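Local coordinates for protein isoprenyl transferase (Helicobacter pylori, PDB 2D2R) that probably condenses isopentenyl diphosphate with an allylic pyrophosphate, as a magnesium-dependent homodimeric undecaprenyl pyrophosphate synthase, at residues C62-A67 with N200-Q205; F82-L87 with G113-L118; I103-I108 with F135-A140; L149-K154 with R177-N182. One frame throughout, in Å; residues are numbered along the deposited sequence.

Contact 1 (C62-A67 with N200-Q205)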
loop_
_atom_site.group_PDB
_atom_site.type_symbol
_atom_site.label_atom_id
_atom_site.label_comp_id
_atom_site.label_asym_id
_atom_site.label_seq_id
_atom_site.Cartn_x
_atom_site.Cartn_y
_atom_site.Cartn_z
ATOM N N CYS A 62 13.395 -12.166 6.826
ATOM C CA CYS A 62 13.339 -10.735 7.138
ATOM C C CYS A 62 12.057 -10.356 7.891
ATOM O O CYS A 62 10.983 -10.844 7.573
ATOM C CB CYS A 62 13.426 -9.917 5.832
ATOM S SG CYS A 62 13.755 -8.202 6.072
ATOM N N LEU A 63 12.181 -9.484 8.874
ATOM C CA LEU A 63 11.054 -9.039 9.663
ATOM C C LEU A 63 11.253 -7.536 9.757
ATOM O O LEU A 63 12.309 -7.080 10.216
ATOM C CB LEU A 63 11.116 -9.672 11.072
ATOM C CG LEU A 63 10.017 -9.249 12.057
ATOM C CD1 LEU A 63 8.670 -9.811 11.527
ATOM C CD2 LEU A 63 10.296 -9.781 13.506
ATOM N N THR A 64 10.261 -6.759 9.311
ATOM C CA THR A 64 10.368 -5.319 9.366
ATOM C C THR A 64 9.229 -4.833 10.273
ATOM O O THR A 64 8.071 -5.187 10.055
ATOM C CB THR A 64 10.216 -4.715 7.978
ATOM O OG1 THR A 64 11.242 -5.221 7.130
ATOM C CG2 THR A 64 10.346 -3.222 8.054
ATOM N N LEU A 65 9.566 -3.994 11.259
ATOM C CA LEU A 65 8.608 -3.513 12.251
ATOM C C LEU A 65 8.472 -2.004 12.201
ATOM O O LEU A 65 9.468 -1.266 12.129
ATOM C CB LEU A 65 9.051 -3.986 13.670
ATOM C CG LEU A 65 9.104 -5.510 13.873
ATOM C CD1 LEU A 65 9.685 -5.843 15.219
ATOM C CD2 LEU A 65 7.692 -6.116 13.783
ATOM N N TYR A 66 7.237 -1.528 12.208
ATOM C CA TYR A 66 7.059 -0.103 12.098
ATOM C C TYR A 66 7.227 0.508 13.482
ATOM O O TYR A 66 6.261 0.677 14.232
ATOM C CB TYR A 66 5.701 0.173 11.478
ATOM C CG TYR A 66 5.484 1.558 10.948
ATOM C CD1 TYR A 66 6.524 2.475 10.854
ATOM C CD2 TYR A 66 4.228 1.947 10.539
ATOM C CE1 TYR A 66 6.314 3.752 10.356
ATOM C CE2 TYR A 66 3.989 3.221 10.047
ATOM C CZ TYR A 66 5.038 4.125 9.950
ATOM O OH TYR A 66 4.800 5.367 9.398
ATOM N N ALA A 67 8.487 0.818 13.815
ATOM C CA ALA A 67 8.844 1.376 15.135
ATOM C C ALA A 67 8.141 2.683 15.359
ATOM O O ALA A 67 7.450 2.844 16.363
ATOM C CB ALA A 67 10.336 1.567 15.254
ATOM N N ASN A 200 1.170 4.734 5.320
ATOM C CA ASN A 200 2.441 5.197 4.711
ATOM C C ASN A 200 3.653 4.315 5.087
ATOM O O ASN A 200 4.735 4.799 5.342
ATOM C CB ASN A 200 2.625 6.636 5.188
ATOM C CG ASN A 200 3.634 7.404 4.390
ATOM O OD1 ASN A 200 3.873 7.146 3.217
ATOM N ND2 ASN A 200 4.285 8.364 5.059
ATOM N N PHE A 201 3.418 3.021 5.150
ATOM C CA PHE A 201 4.432 2.046 5.497
ATOM C C PHE A 201 4.698 1.047 4.387
ATOM O O PHE A 201 3.802 0.263 3.980
ATOM C CB PHE A 201 3.961 1.321 6.767
ATOM C CG PHE A 201 4.906 0.242 7.291
ATOM C CD1 PHE A 201 6.209 0.549 7.659
ATOM C CD2 PHE A 201 4.459 -1.067 7.474
ATOM C CE1 PHE A 201 7.073 -0.456 8.227
ATOM C CE2 PHE A 201 5.294 -2.065 8.026
ATOM C CZ PHE A 201 6.603 -1.748 8.408
ATOM N N LEU A 202 5.933 1.058 3.899
ATOM C CA LEU A 202 6.399 0.095 2.897
ATOM C C LEU A 202 5.389 -0.045 1.753
ATOM O O LEU A 202 5.062 -1.152 1.345
ATOM C CB LEU A 202 6.597 -1.285 3.556
ATOM C CG LEU A 202 7.662 -1.349 4.686
ATOM C CD1 LEU A 202 7.792 -2.822 5.230
ATOM C CD2 LEU A 202 8.951 -0.871 4.112
ATOM N N LEU A 203 4.953 1.076 1.212
ATOM C CA LEU A 203 3.939 1.050 0.128
ATOM C C LEU A 203 4.488 0.335 -1.119
ATOM O O LEU A 203 3.879 -0.582 -1.675
ATOM C CB LEU A 203 3.522 2.471 -0.174
ATOM C CG LEU A 203 2.947 3.264 1.019
ATOM C CD1 LEU A 203 2.682 4.758 0.648
ATOM C CD2 LEU A 203 1.637 2.659 1.396
ATOM N N TRP A 204 5.683 0.723 -1.518
ATOM C CA TRP A 204 6.328 0.139 -2.670
ATOM C C TRP A 204 6.650 -1.314 -2.455
ATOM O O TRP A 204 6.345 -2.129 -3.309
ATOM C CB TRP A 204 7.598 0.925 -2.984
ATOM C CG TRP A 204 8.417 0.372 -4.135
ATOM C CD1 TRP A 204 9.245 -0.759 -4.125
ATOM C CD2 TRP A 204 8.566 0.957 -5.420
ATOM N NE1 TRP A 204 9.880 -0.877 -5.334
ATOM C CE2 TRP A 204 9.492 0.168 -6.138
ATOM C CE3 TRP A 204 8.013 2.092 -6.040
ATOM C CZ2 TRP A 204 9.872 0.474 -7.447
ATOM C CZ3 TRP A 204 8.386 2.394 -7.318
ATOM C CH2 TRP A 204 9.314 1.589 -8.019
ATOM N N GLN A 205 7.225 -1.642 -1.300
ATOM C CA GLN A 205 7.654 -3.005 -1.034
ATOM C C GLN A 205 6.555 -4.012 -0.780
ATOM O O GLN A 205 6.789 -5.174 -0.875
ATOM C CB GLN A 205 8.657 -3.037 0.164
ATOM C CG GLN A 205 9.839 -2.058 -0.088
ATOM C CD GLN A 205 9.639 -0.592 0.375
ATOM O OE1 GLN A 205 8.516 -0.075 0.440
ATOM N NE2 GLN A 205 10.784 0.118 0.647
#

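Contact 2 (F82-L87 with G113-L118)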
loop_
_atom_site.group_PDB
_atom_site.type_symbol
_atom_site.label_atom_id
_atom_site.label_comp_id
_atom_site.label_asym_id
_atom_site.label_seq_id
_atom_site.Cartn_x
_atom_site.Cartn_y
_atom_site.Cartn_z
ATOM N N PHE A 82 14.107 13.475 23.732
ATOM C CA PHE A 82 13.935 12.455 24.765
ATOM C C PHE A 82 13.623 11.049 24.202
ATOM O O PHE A 82 14.159 10.040 24.681
ATOM C CB PHE A 82 12.848 12.908 25.762
ATOM C CG PHE A 82 12.338 11.804 26.639
ATOM C CD1 PHE A 82 11.080 11.240 26.400
ATOM C CD2 PHE A 82 13.148 11.272 27.653
ATOM C CE1 PHE A 82 10.637 10.156 27.153
ATOM C CE2 PHE A 82 12.721 10.188 28.418
ATOM C CZ PHE A 82 11.459 9.624 28.167
ATOM N N LEU A 83 12.758 11.005 23.193
ATOM C CA LEU A 83 12.377 9.767 22.536
ATOM C C LEU A 83 13.622 9.121 21.948
ATOM O O LEU A 83 13.814 7.912 22.006
ATOM C CB LEU A 83 11.416 10.075 21.407
ATOM C CG LEU A 83 10.883 8.830 20.715
ATOM C CD1 LEU A 83 9.668 8.324 21.511
ATOM C CD2 LEU A 83 10.512 9.154 19.269
ATOM N N MET A 84 14.458 9.956 21.354
ATOM C CA MET A 84 15.699 9.503 20.742
ATOM C C MET A 84 16.731 9.058 21.787
ATOM O O MET A 84 17.707 8.390 21.459
ATOM C CB MET A 84 16.292 10.619 19.887
ATOM C CG MET A 84 15.394 11.103 18.768
ATOM S SD MET A 84 16.346 12.285 17.807
ATOM C CE MET A 84 17.841 11.317 17.644
ATOM N N LYS A 85 16.520 9.468 23.036
ATOM C CA LYS A 85 17.402 9.081 24.142
ATOM C C LYS A 85 17.054 7.651 24.473
ATOM O O LYS A 85 17.922 6.771 24.565
ATOM C CB LYS A 85 17.135 9.957 25.374
ATOM C CG LYS A 85 17.858 9.516 26.657
ATOM C CD LYS A 85 18.918 10.562 27.092
ATOM C CE LYS A 85 19.247 10.503 28.624
ATOM N NZ LYS A 85 19.866 9.235 29.161
ATOM N N MET A 86 15.754 7.440 24.631
ATOM C CA MET A 86 15.215 6.146 24.965
ATOM C C MET A 86 15.475 5.154 23.855
ATOM O O MET A 86 15.681 3.976 24.111
ATOM C CB MET A 86 13.714 6.271 25.236
ATOM C CG MET A 86 13.398 7.207 26.404
ATOM S SD MET A 86 14.380 6.834 27.946
ATOM C CE MET A 86 13.358 5.533 28.758
ATOM N N LEU A 87 15.466 5.624 22.616
ATOM C CA LEU A 87 15.721 4.711 21.507
ATOM C C LEU A 87 17.113 4.116 21.633
ATOM O O LEU A 87 17.291 2.897 21.629
ATOM C CB LEU A 87 15.625 5.443 20.180
ATOM C CG LEU A 87 14.692 4.788 19.175
ATOM C CD1 LEU A 87 14.783 5.525 17.819
ATOM C CD2 LEU A 87 15.047 3.324 19.034
ATOM N N GLY A 113 17.388 12.952 10.453
ATOM C CA GLY A 113 16.727 13.733 11.471
ATOM C C GLY A 113 17.030 13.235 12.874
ATOM O O GLY A 113 16.250 13.493 13.793
ATOM N N PHE A 114 18.143 12.514 13.045
ATOM C CA PHE A 114 18.528 12.000 14.365
ATOM C C PHE A 114 19.686 12.727 15.023
ATOM O O PHE A 114 20.476 13.408 14.356
ATOM C CB PHE A 114 18.887 10.517 14.297
ATOM C CG PHE A 114 17.702 9.624 14.103
ATOM C CD1 PHE A 114 16.449 10.008 14.561
ATOM C CD2 PHE A 114 17.833 8.396 13.478
ATOM C CE1 PHE A 114 15.348 9.179 14.391
ATOM C CE2 PHE A 114 16.730 7.562 13.306
ATOM C CZ PHE A 114 15.494 7.950 13.758
ATOM N N SER A 115 19.784 12.574 16.343
ATOM C CA SER A 115 20.892 13.157 17.095
ATOM C C SER A 115 22.095 12.308 16.677
ATOM O O SER A 115 21.966 11.080 16.506
ATOM C CB SER A 115 20.694 12.965 18.587
ATOM O OG SER A 115 21.117 11.665 18.965
ATOM N N LYS A 116 23.251 12.952 16.516
ATOM C CA LYS A 116 24.481 12.257 16.116
ATOM C C LYS A 116 24.698 11.026 16.980
ATOM O O LYS A 116 25.193 9.998 16.509
ATOM C CB LYS A 116 25.707 13.186 16.251
ATOM C CG LYS A 116 25.723 14.313 15.248
ATOM C CD LYS A 116 25.487 13.753 13.823
ATOM C CE LYS A 116 25.392 14.856 12.755
ATOM N NZ LYS A 116 24.247 15.791 12.970
ATOM N N GLU A 117 24.316 11.124 18.249
ATOM C CA GLU A 117 24.524 10.012 19.149
ATOM C C GLU A 117 23.662 8.813 18.739
ATOM O O GLU A 117 24.143 7.674 18.702
ATOM C CB GLU A 117 24.224 10.460 20.582
ATOM C CG GLU A 117 24.252 9.359 21.638
ATOM C CD GLU A 117 25.603 8.654 21.778
ATOM O OE1 GLU A 117 26.633 9.348 21.942
ATOM O OE2 GLU A 117 25.633 7.393 21.741
ATOM N N LEU A 118 22.394 9.061 18.419
ATOM C CA LEU A 118 21.509 7.966 18.029
ATOM C C LEU A 118 21.939 7.411 16.682
ATOM O O LEU A 118 22.076 6.199 16.521
ATOM C CB LEU A 118 20.075 8.449 17.942
ATOM C CG LEU A 118 19.092 7.394 17.412
ATOM C CD1 LEU A 118 19.153 6.119 18.270
ATOM C CD2 LEU A 118 17.692 7.996 17.418
#

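Contact 3 (I103-I108 with F135-A140)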
loop_
_atom_site.group_PDB
_atom_site.type_symbol
_atom_site.label_atom_id
_atom_site.label_comp_id
_atom_site.label_asym_id
_atom_site.label_seq_id
_atom_site.Cartn_x
_atom_site.Cartn_y
_atom_site.Cartn_z
ATOM N N ILE A 103 21.036 -12.395 14.646
ATOM C CA ILE A 103 20.061 -11.524 14.005
ATOM C C ILE A 103 20.714 -10.250 13.492
ATOM O O ILE A 103 21.194 -9.430 14.261
ATOM C CB ILE A 103 18.929 -11.134 14.998
ATOM C CG1 ILE A 103 18.157 -12.386 15.404
ATOM C CG2 ILE A 103 18.013 -10.023 14.380
ATOM C CD1 ILE A 103 16.849 -12.116 16.143
ATOM N N ARG A 104 20.733 -10.081 12.179
ATOM C CA ARG A 104 21.318 -8.875 11.602
ATOM C C ARG A 104 20.401 -7.669 11.839
ATOM O O ARG A 104 19.186 -7.809 11.743
ATOM C CB ARG A 104 21.522 -9.065 10.119
ATOM C CG ARG A 104 22.116 -7.875 9.498
ATOM C CD ARG A 104 22.506 -8.134 8.087
ATOM N NE ARG A 104 23.160 -6.940 7.605
ATOM C CZ ARG A 104 23.642 -6.787 6.379
ATOM N NH1 ARG A 104 23.539 -7.775 5.470
ATOM N NH2 ARG A 104 24.249 -5.647 6.075
ATOM N N PHE A 105 20.978 -6.493 12.118
ATOM C CA PHE A 105 20.180 -5.314 12.374
ATOM C C PHE A 105 20.199 -4.265 11.279
ATOM O O PHE A 105 21.233 -3.907 10.754
ATOM C CB PHE A 105 20.608 -4.660 13.691
ATOM C CG PHE A 105 19.965 -3.321 13.943
ATOM C CD1 PHE A 105 18.611 -3.229 14.296
ATOM C CD2 PHE A 105 20.704 -2.150 13.805
ATOM C CE1 PHE A 105 18.019 -1.990 14.508
ATOM C CE2 PHE A 105 20.120 -0.900 14.012
ATOM C CZ PHE A 105 18.770 -0.825 14.366
ATOM N N ARG A 106 19.029 -3.762 10.922
ATOM C CA ARG A 106 18.986 -2.724 9.916
ATOM C C ARG A 106 17.927 -1.696 10.279
ATOM O O ARG A 106 16.878 -2.056 10.778
ATOM C CB ARG A 106 18.690 -3.352 8.556
ATOM C CG ARG A 106 19.031 -2.476 7.366
ATOM C CD ARG A 106 19.413 -3.362 6.142
ATOM N NE ARG A 106 19.111 -2.658 4.904
ATOM C CZ ARG A 106 19.267 -3.168 3.686
ATOM N NH1 ARG A 106 19.740 -4.396 3.525
ATOM N NH2 ARG A 106 18.917 -2.450 2.624
ATOM N N ALA A 107 18.250 -0.422 10.097
ATOM C CA ALA A 107 17.320 0.679 10.333
ATOM C C ALA A 107 16.930 1.291 8.987
ATOM O O ALA A 107 17.779 1.395 8.080
ATOM C CB ALA A 107 17.996 1.775 11.175
ATOM N N ILE A 108 15.652 1.684 8.859
ATOM C CA ILE A 108 15.162 2.370 7.682
ATOM C C ILE A 108 14.363 3.552 8.178
ATOM O O ILE A 108 13.819 3.549 9.283
ATOM C CB ILE A 108 14.296 1.446 6.741
ATOM C CG1 ILE A 108 13.029 0.935 7.423
ATOM C CG2 ILE A 108 15.163 0.281 6.262
ATOM C CD1 ILE A 108 12.162 0.031 6.491
ATOM N N PHE A 135 18.859 -14.350 8.910
ATOM C CA PHE A 135 17.696 -13.570 9.335
ATOM C C PHE A 135 18.056 -12.121 9.617
ATOM O O PHE A 135 19.093 -11.850 10.234
ATOM C CB PHE A 135 17.089 -14.203 10.607
ATOM C CG PHE A 135 15.960 -13.413 11.249
ATOM C CD1 PHE A 135 14.680 -13.401 10.691
ATOM C CD2 PHE A 135 16.162 -12.752 12.468
ATOM C CE1 PHE A 135 13.607 -12.747 11.339
ATOM C CE2 PHE A 135 15.116 -12.101 13.129
ATOM C CZ PHE A 135 13.825 -12.100 12.560
ATOM N N THR A 136 17.192 -11.204 9.163
ATOM C CA THR A 136 17.373 -9.780 9.391
ATOM C C THR A 136 16.135 -9.165 10.058
ATOM O O THR A 136 14.983 -9.505 9.723
ATOM C CB THR A 136 17.578 -8.985 8.096
ATOM O OG1 THR A 136 18.755 -9.423 7.408
ATOM C CG2 THR A 136 17.694 -7.479 8.428
ATOM N N GLN A 137 16.379 -8.274 11.010
ATOM C CA GLN A 137 15.286 -7.560 11.668
ATOM C C GLN A 137 15.531 -6.129 11.245
ATOM O O GLN A 137 16.633 -5.612 11.421
ATOM C CB GLN A 137 15.328 -7.653 13.203
ATOM C CG GLN A 137 14.130 -6.940 13.864
ATOM C CD GLN A 137 14.460 -6.236 15.175
ATOM O OE1 GLN A 137 15.289 -5.319 15.227
ATOM N NE2 GLN A 137 13.819 -6.680 16.241
ATOM N N VAL A 138 14.504 -5.511 10.665
ATOM C CA VAL A 138 14.573 -4.147 10.212
ATOM C C VAL A 138 13.644 -3.310 11.070
ATOM O O VAL A 138 12.490 -3.706 11.297
ATOM C CB VAL A 138 14.126 -4.029 8.719
ATOM C CG1 VAL A 138 14.378 -2.604 8.207
ATOM C CG2 VAL A 138 14.856 -5.091 7.860
ATOM N N LEU A 139 14.159 -2.185 11.596
ATOM C CA LEU A 139 13.296 -1.291 12.366
ATOM C C LEU A 139 13.114 -0.006 11.573
ATOM O O LEU A 139 14.083 0.640 11.114
ATOM C CB LEU A 139 13.843 -0.962 13.787
ATOM C CG LEU A 139 13.891 -2.097 14.849
ATOM C CD1 LEU A 139 14.340 -1.498 16.238
ATOM C CD2 LEU A 139 12.575 -2.794 14.981
ATOM N N ALA A 140 11.846 0.337 11.382
ATOM C CA ALA A 140 11.477 1.551 10.689
ATOM C C ALA A 140 11.491 2.658 11.733
ATOM O O ALA A 140 10.670 2.653 12.628
ATOM C CB ALA A 140 10.067 1.403 10.107
#

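Contact 4 (L149-K154 with R177-N182)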
loop_
_atom_site.group_PDB
_atom_site.type_symbol
_atom_site.label_atom_id
_atom_site.label_comp_id
_atom_site.label_asym_id
_atom_site.label_seq_id
_atom_site.Cartn_x
_atom_site.Cartn_y
_atom_site.Cartn_z
ATOM N N LEU A 149 10.550 7.259 -0.654
ATOM C CA LEU A 149 10.586 7.371 -2.101
ATOM C C LEU A 149 11.161 8.707 -2.543
ATOM O O LEU A 149 11.864 8.795 -3.581
ATOM C CB LEU A 149 9.177 7.150 -2.685
ATOM C CG LEU A 149 8.828 5.646 -2.687
ATOM C CD1 LEU A 149 7.277 5.425 -2.712
ATOM C CD2 LEU A 149 9.516 4.974 -3.930
ATOM N N SER A 150 10.868 9.761 -1.777
ATOM C CA SER A 150 11.381 11.084 -2.086
ATOM C C SER A 150 12.889 11.071 -1.972
ATOM O O SER A 150 13.561 11.694 -2.756
ATOM C CB SER A 150 10.853 12.117 -1.081
ATOM O OG SER A 150 9.461 12.271 -1.262
ATOM N N ARG A 151 13.412 10.406 -0.943
ATOM C CA ARG A 151 14.862 10.351 -0.750
ATOM C C ARG A 151 15.482 9.471 -1.828
ATOM O O ARG A 151 16.609 9.728 -2.272
ATOM C CB ARG A 151 15.198 9.835 0.660
ATOM C CG ARG A 151 14.859 10.868 1.736
ATOM C CD ARG A 151 15.313 10.409 3.171
ATOM N NE ARG A 151 14.448 9.380 3.774
ATOM C CZ ARG A 151 14.737 8.078 3.843
ATOM N NH1 ARG A 151 15.870 7.635 3.351
ATOM N NH2 ARG A 151 13.881 7.195 4.385
ATOM N N ALA A 152 14.739 8.464 -2.291
ATOM C CA ALA A 152 15.269 7.593 -3.343
ATOM C C ALA A 152 15.426 8.437 -4.594
ATOM O O ALA A 152 16.413 8.307 -5.329
ATOM C CB ALA A 152 14.317 6.448 -3.597
ATOM N N PHE A 153 14.464 9.326 -4.821
ATOM C CA PHE A 153 14.491 10.176 -6.018
ATOM C C PHE A 153 15.652 11.161 -5.985
ATOM O O PHE A 153 16.290 11.442 -7.014
ATOM C CB PHE A 153 13.208 10.990 -6.175
ATOM C CG PHE A 153 13.326 12.079 -7.209
ATOM C CD1 PHE A 153 13.131 11.801 -8.579
ATOM C CD2 PHE A 153 13.677 13.373 -6.833
ATOM C CE1 PHE A 153 13.289 12.821 -9.563
ATOM C CE2 PHE A 153 13.838 14.400 -7.793
ATOM C CZ PHE A 153 13.644 14.132 -9.172
ATOM N N LYS A 154 15.856 11.725 -4.797
ATOM C CA LYS A 154 16.925 12.703 -4.559
ATOM C C LYS A 154 18.244 11.985 -4.775
ATOM O O LYS A 154 19.228 12.579 -5.251
ATOM C CB LYS A 154 16.819 13.241 -3.127
ATOM C CG LYS A 154 17.845 14.315 -2.745
ATOM C CD LYS A 154 17.435 15.030 -1.412
ATOM C CE LYS A 154 17.237 14.032 -0.282
ATOM N NZ LYS A 154 16.266 14.501 0.816
ATOM N N ARG A 177 17.595 2.010 -4.636
ATOM C CA ARG A 177 17.982 3.218 -3.912
ATOM C C ARG A 177 17.082 3.400 -2.668
ATOM O O ARG A 177 17.290 4.377 -1.922
ATOM C CB ARG A 177 17.833 4.502 -4.732
ATOM C CG ARG A 177 18.601 4.644 -6.017
ATOM C CD ARG A 177 20.109 4.512 -5.783
ATOM N NE ARG A 177 20.839 4.556 -7.062
ATOM C CZ ARG A 177 21.403 5.640 -7.576
ATOM N NH1 ARG A 177 21.346 6.809 -6.930
ATOM N NH2 ARG A 177 22.006 5.558 -8.764
ATOM N N LEU A 178 16.073 2.524 -2.472
ATOM C CA LEU A 178 15.178 2.620 -1.300
ATOM C C LEU A 178 15.985 2.136 -0.104
ATOM O O LEU A 178 16.958 1.432 -0.298
ATOM C CB LEU A 178 13.955 1.713 -1.497
ATOM C CG LEU A 178 13.002 2.341 -2.554
ATOM C CD1 LEU A 178 11.920 1.389 -2.917
ATOM C CD2 LEU A 178 12.382 3.633 -1.974
ATOM N N ASP A 179 15.591 2.519 1.106
ATOM C CA ASP A 179 16.293 2.083 2.355
ATOM C C ASP A 179 16.347 0.555 2.423
ATOM O O ASP A 179 17.236 -0.035 3.030
ATOM C CB ASP A 179 15.516 2.570 3.595
ATOM C CG ASP A 179 15.460 4.070 3.724
ATOM O OD1 ASP A 179 14.797 4.549 4.682
ATOM O OD2 ASP A 179 16.053 4.812 2.903
ATOM N N THR A 180 15.375 -0.106 1.802
ATOM C CA THR A 180 15.241 -1.570 1.810
ATOM C C THR A 180 15.994 -2.277 0.682
ATOM O O THR A 180 15.794 -3.461 0.459
ATOM C CB THR A 180 13.739 -1.966 1.640
ATOM O OG1 THR A 180 13.237 -1.248 0.507
ATOM C CG2 THR A 180 12.910 -1.541 2.851
ATOM N N ARG A 181 16.826 -1.573 -0.050
ATOM C CA ARG A 181 17.518 -2.224 -1.150
ATOM C C ARG A 181 18.119 -3.576 -0.703
ATOM O O ARG A 181 18.594 -3.726 0.449
ATOM C CB ARG A 181 18.602 -1.286 -1.681
ATOM C CG ARG A 181 19.704 -0.990 -0.699
ATOM C CD ARG A 181 20.534 0.131 -1.282
ATOM N NE ARG A 181 21.515 -0.347 -2.270
ATOM C CZ ARG A 181 22.678 -0.945 -1.954
ATOM N NH1 ARG A 181 23.019 -1.151 -0.681
ATOM N NH2 ARG A 181 23.512 -1.337 -2.915
ATOM N N ASN A 182 18.059 -4.563 -1.586
ATOM C CA ASN A 182 18.617 -5.878 -1.280
ATOM C C ASN A 182 17.800 -6.722 -0.301
ATOM O O ASN A 182 18.167 -7.861 -0.019
ATOM C CB ASN A 182 20.059 -5.742 -0.750
ATOM C CG ASN A 182 20.959 -4.958 -1.687
ATOM O OD1 ASN A 182 20.919 -5.124 -2.913
ATOM N ND2 ASN A 182 21.781 -4.102 -1.113
#

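Contact 1 (C62-A67 with N200-Q205)
An offset aromatic stack joins strand 62-66, in the parallel sheet of this cis-prenyltransferase fold, to the loop that leads into strand 210-213. The rings of Tyr66 and Phe201 lie almost flat on one another, with planes at 8° and centroids 4.5 Å apart. The two side chains slide past each other in opposite directions. CD1 of Phe201 therefore sits over the rim of the tyrosine ring, 3.5 Å from Tyr66 CG. Both CB atoms make CH-pi contacts. Tyr66 CB is 3.8 Å from the Phe201 centroid, over the face, while Phe201 CB meets the tyrosine ring off-centre. In both residues CG is anti to the backbone N, which turns each ring toward the other segment. The other face of the Phe201 ring is covered by Leu202 CG of its own segment, over the ring centre. Leu202 CD1 then meets Thr64 CG2 tip to tip at 3.8 Å. Thr64 CG2 also approaches Phe201 CZ obliquely, at 4.0 Å. Further out, Ser199 and Arg191, probable substrate-binding residues, are near the tyrosine; the Ser199 side chain is about 5 Å from that of Tyr66. Polar ends are held by other parts of the chain. Thr64 OG1 is hydrogen-bonded to His18 NE2, and Tyr66 OH to Tyr143 O.

Contact 2 (F82-L87 with G113-L118)
Helix 80-100 presents one side to the start of helix 116-129, and the backbones come closest at Met84 and Leu118, whose CA atoms are 6.6 Å apart. Met84 carries most of the contact. Its CG is anti to the carbonyl carbon, and the chain runs extended through chi2 before bending at chi3 (47°). The bend brings the terminal methyl in among Phe114, Ser115 and Leu118. CE is 3.6 Å from Phe114 CB and reaches the ring obliquely. The sulfur also stands obliquely to this ring, 5.2 Å from SD to the Phe114 centroid, in a Met-aromatic contact. Leu118 crosses Met84 at about a right angle. Its CD2 packs against Met84 CE, 3.3 Å away. The same CD2 covers one face of the Phe114 ring towards the rim. Leu118 CD2 also touches CD1 of Leu87, 3.8 Å away and about one turn along the helix from Met84. Ser115 CB also lies against Met84 CE. Ser115 OG accepts a nearly straight bond from Leu118 N, 3.0 Å long with an angle of 164° at the hydrogen. Beyond the segments, Leu87 and Phe114 both touch Leu141, and Glu117 forms a salt bridge with Lys88 of helix 80-100. Ser115 is thus the N-cap of helix 116-129, and the capped start packs on helix 80-100 through a buried methionine, a helix-helix contact of the alpha/beta fold.

Contact 3 (I103-I108 with F135-A140)
Strands 104-108 and 136-140 run parallel as the two ends of a beta-alpha-beta crossover through helix 116-129. Their side chains alternate between the two faces of the sheet. Phe105, Ala107, Gln137 and Leu139 share the face packed by helix 116-129 and helix 37-56. There Phe105 crosses Leu139 at about a right angle, and its ring edge meets Leu139 CD1 at 4.1 Å from CE1. Gln137 OE1 also lies near that edge, but its hydrogen bond goes to Tyr98 OH. On the face of Arg104, Arg106 and Ile108, Ile108 has CG1 in the crowded position between backbone N and carbonyl carbon. This places CG2 3.6 Å from Val138 CG1, with the side chains crossed, and CG1 against Ala140 CB. Arg104 lies alongside Thr136, pointing the same way. Arg106 extends outward, and its NH2 is bonded to the carbonyl oxygens of Arg181 and Asp179. Ile103 and Phe135 run side by side, also pointing the same way, with Ile103 CD1 at the ring edge, 3.5 Å from Phe135 CE2. Five backbone bonds join the strands. The straightest is Gln137 N to Arg104 O, 2.9 Å long at 177° and nearly along the C=O axis.

Contact 4 (L149-K154 with R177-N182)
Arg151 and Asp179 form a two-pronged, end-on salt bridge. NH1 of Arg151 donates to Asp179 OD2 at 2.9 Å, and NH2 of Arg151 to Asp179 OD1 at 2.8 Å. The second bond is the straighter, at 170°. Both oxygens use their syn lone pairs and lie close to the guanidinium plane, although the two flat groups are tilted 30° apart. The arginine chain bends at chi3 (-76°), turning its end toward the carboxylate. Asp179 OD1 also accepts from Gly109 N, just after strand 104-108. Two donors on this oxygen would favour a charged carboxylate. The contact joins helix 145-158 to the loop between helix 171-175 and strand 188-191, where Leu178 to Arg181 form a type I beta turn. Arg181 N closes that turn on Leu178 O. Beside the salt bridge, Leu178 CD2 packs against two residues of the helix, 3.7 Å from Leu149 CD2 and 3.8 Å from Ala152 CB. Ala152 CB also faces Arg177 CB, whose guanidinium is bonded to Ser155 OG and Ser159 O. Trp204 packs on Leu178 in the same chain. On the far side of the helix, Phe153 meets Phe153 of the second subunit edge-to-face.

In the fold
Contacts 1 and 3 share one parallel sheet, in which strand 136-140 lies between strands 62-66 and 104-108; their centres are about 11 Å apart. Contact 2 lies further out, with its centre about 17 Å from that of contact 3, and joins the helices before and after strand 104-108. Along the chain, contacts 2 and 3 alternate their segments, and contact 4 follows both. Contact 1 spans all three. Contact 4 touches contact 1 through Thr180 with Gln205, and contact 3 through Arg106. Contacts 1 and 4 also touch the second subunit, so both lie at the dimer interface; only contact 1 of the two includes a strand of the sheet. Contacts 2 and 3 stay within one subunit.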